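Local coordinates for NanU sialic acid binding protein (Bacteroides fragilis, PDB 4L7T) that probably binds sialic acid with high affinity at the outer membrane, as a SusD-like partner of the transporter NanO, at residues Gly98-Ile103 and Tyr137-Leu142. Sequence-based numbering, arbitrary orientation.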
# COMPACT_ATOMS: atom_id res chain seq x y z
N GLY A 98 -3.12 14.08 -5.98
CA GLY A 98 -2.25 15.09 -5.34
C GLY A 98 -0.79 14.81 -5.64
O GLY A 98 0.08 15.48 -5.04
N MET A 99 -0.49 13.90 -6.55
CA MET A 99 0.92 13.46 -6.76
C MET A 99 1.83 14.49 -7.43
O MET A 99 3.01 14.55 -7.11
CB MET A 99 1.00 12.11 -7.46
CG MET A 99 0.47 11.03 -6.55
SD MET A 99 0.74 9.37 -7.19
CE MET A 99 -0.04 8.59 -5.83
N TYR A 100 1.25 15.35 -8.27
CA TYR A 100 2.08 16.28 -9.06
C TYR A 100 2.73 17.35 -8.20
O TYR A 100 3.79 17.83 -8.56
CB TYR A 100 1.30 16.84 -10.27
CG TYR A 100 1.25 15.89 -11.42
CD1 TYR A 100 2.37 15.58 -12.20
CD2 TYR A 100 0.03 15.21 -11.73
CE1 TYR A 100 2.29 14.69 -13.23
CE2 TYR A 100 -0.05 14.31 -12.75
CZ TYR A 100 1.05 14.04 -13.52
OH TYR A 100 1.05 13.18 -14.60
N LYS A 101 2.08 17.71 -7.11
CA LYS A 101 2.61 18.68 -6.18
C LYS A 101 3.92 18.11 -5.59
O LYS A 101 4.90 18.87 -5.39
CB LYS A 101 1.62 18.94 -5.06
CG LYS A 101 2.16 19.79 -3.89
CD LYS A 101 1.04 20.26 -2.99
CE LYS A 101 1.38 20.20 -1.49
NZ LYS A 101 1.71 21.55 -0.87
N VAL A 102 3.91 16.79 -5.30
CA VAL A 102 5.10 16.12 -4.71
C VAL A 102 6.18 16.01 -5.71
O VAL A 102 7.35 16.36 -5.39
CB VAL A 102 4.75 14.71 -4.15
CG1 VAL A 102 5.97 14.16 -3.39
CG2 VAL A 102 3.55 14.84 -3.20
N ILE A 103 5.84 15.58 -6.94
CA ILE A 103 6.75 15.45 -8.04
C ILE A 103 7.43 16.82 -8.32
O ILE A 103 8.63 16.88 -8.51
CB ILE A 103 6.04 14.92 -9.30
CG1 ILE A 103 5.74 13.38 -9.17
CG2 ILE A 103 6.82 15.15 -10.62
CD1 ILE A 103 4.60 12.96 -10.16
N TYR A 137 8.43 6.04 -7.98
CA TYR A 137 7.37 5.48 -7.14
C TYR A 137 6.02 6.16 -7.43
O TYR A 137 4.96 5.50 -7.69
CB TYR A 137 7.71 5.55 -5.65
CG TYR A 137 6.62 4.99 -4.81
CD1 TYR A 137 6.50 3.56 -4.65
CD2 TYR A 137 5.70 5.81 -4.13
CE1 TYR A 137 5.49 3.02 -3.85
CE2 TYR A 137 4.72 5.26 -3.40
CZ TYR A 137 4.59 3.87 -3.27
OH TYR A 137 3.53 3.34 -2.53
N LEU A 138 6.05 7.49 -7.41
CA LEU A 138 4.84 8.26 -7.77
C LEU A 138 4.42 8.07 -9.22
O LEU A 138 3.19 7.80 -9.40
CB LEU A 138 5.05 9.75 -7.49
CG LEU A 138 5.20 9.97 -6.02
CD1 LEU A 138 5.85 11.36 -5.71
CD2 LEU A 138 3.95 9.86 -5.24
N TYR A 139 5.33 8.08 -10.24
CA TYR A 139 4.90 7.84 -11.61
C TYR A 139 4.31 6.42 -11.77
O TYR A 139 3.54 6.20 -12.69
CB TYR A 139 6.01 8.14 -12.64
CG TYR A 139 6.01 9.67 -12.95
CD1 TYR A 139 4.98 10.27 -13.71
CD2 TYR A 139 7.01 10.50 -12.45
CE1 TYR A 139 4.99 11.62 -14.00
CE2 TYR A 139 7.02 11.90 -12.73
CZ TYR A 139 5.98 12.43 -13.51
OH TYR A 139 5.95 13.82 -13.73
N PHE A 140 4.83 5.44 -10.99
CA PHE A 140 4.31 4.09 -11.17
C PHE A 140 2.86 3.94 -10.62
O PHE A 140 2.12 3.15 -11.20
CB PHE A 140 5.27 3.08 -10.47
CG PHE A 140 4.93 1.63 -10.71
CD1 PHE A 140 4.70 1.13 -11.97
CD2 PHE A 140 4.95 0.71 -9.65
CE1 PHE A 140 4.43 -0.26 -12.20
CE2 PHE A 140 4.64 -0.67 -9.85
CZ PHE A 140 4.35 -1.16 -11.13
N HIS A 141 2.50 4.64 -9.54
CA HIS A 141 1.04 4.76 -9.12
C HIS A 141 0.25 5.40 -10.26
O HIS A 141 -0.86 4.88 -10.60
CB HIS A 141 0.83 5.59 -7.86
CG HIS A 141 1.07 4.84 -6.62
ND1 HIS A 141 0.17 3.90 -6.17
CD2 HIS A 141 2.06 4.92 -5.69
CE1 HIS A 141 0.60 3.40 -5.03
NE2 HIS A 141 1.69 4.06 -4.66
N LEU A 142 0.83 6.45 -10.90
CA LEU A 142 0.09 7.15 -11.98
C LEU A 142 -0.11 6.27 -13.19
O LEU A 142 -1.21 6.28 -13.80
CB LEU A 142 0.79 8.46 -12.42
CG LEU A 142 0.74 9.49 -11.30
CD1 LEU A 142 1.62 10.67 -11.80
CD2 LEU A 142 -0.72 10.03 -10.97
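The Tyr139 ring receives CD1 of Ile103 over one face, a CH-pi contact in which the methyl stands 3.9 Å from the ring centroid and 21° off the ring normal, displaced toward the rim near CE2 and CZ. The same isoleucine reaches the phenol end with its other branch, CG2 lying 3.5 Å from Tyr139 OH. That oxygen also lies at the edge of the Tyr100 ring, near its plane and 3.8 Å from Tyr100 CE1, the two tyrosine side chains crossing at about a right angle. Both hydroxyls are satisfied by hydrogen bonds to the chain just after helix 121-146, Tyr100 OH with the carbonyl of Ile150 and Tyr139 OH with that of Tyr152. Leu142 CD1 approaches the Tyr100 ring obliquely, 3.8 Å from CZ.

Farther along the interface aliphatic groups and a thioether take over. Leu138 splits its methyls: CD1 meets Val102 CG1 at 3.6 Å and also touches Ile103, while CD2 lies 3.8 Å from Met99 SD. With its chain extended beyond CG (chi3 -179°), Met99 runs out across Leu138 until CE rests 3.7 Å from CB of His141. The imidazole is held from both nitrogens, NE2 donating to Tyr137 OH in nearly the ring plane and ND1 bonded to the hydroxyl of Tyr472; Phe54 of helix 51-58 stacks on it.

The pair illustrates how two helices can be joined by side-chain packing while the buried polar ends are satisfied by residues outside the interface. Their axes run nearly antiparallel, at 156° and 10.4 Å apart, as the start of helix 99-115 packs against the later part of helix 121-146. Such antiparallel pairing of consecutive helices is characteristic of the TPR-like helical scaffold of SusD-family proteins.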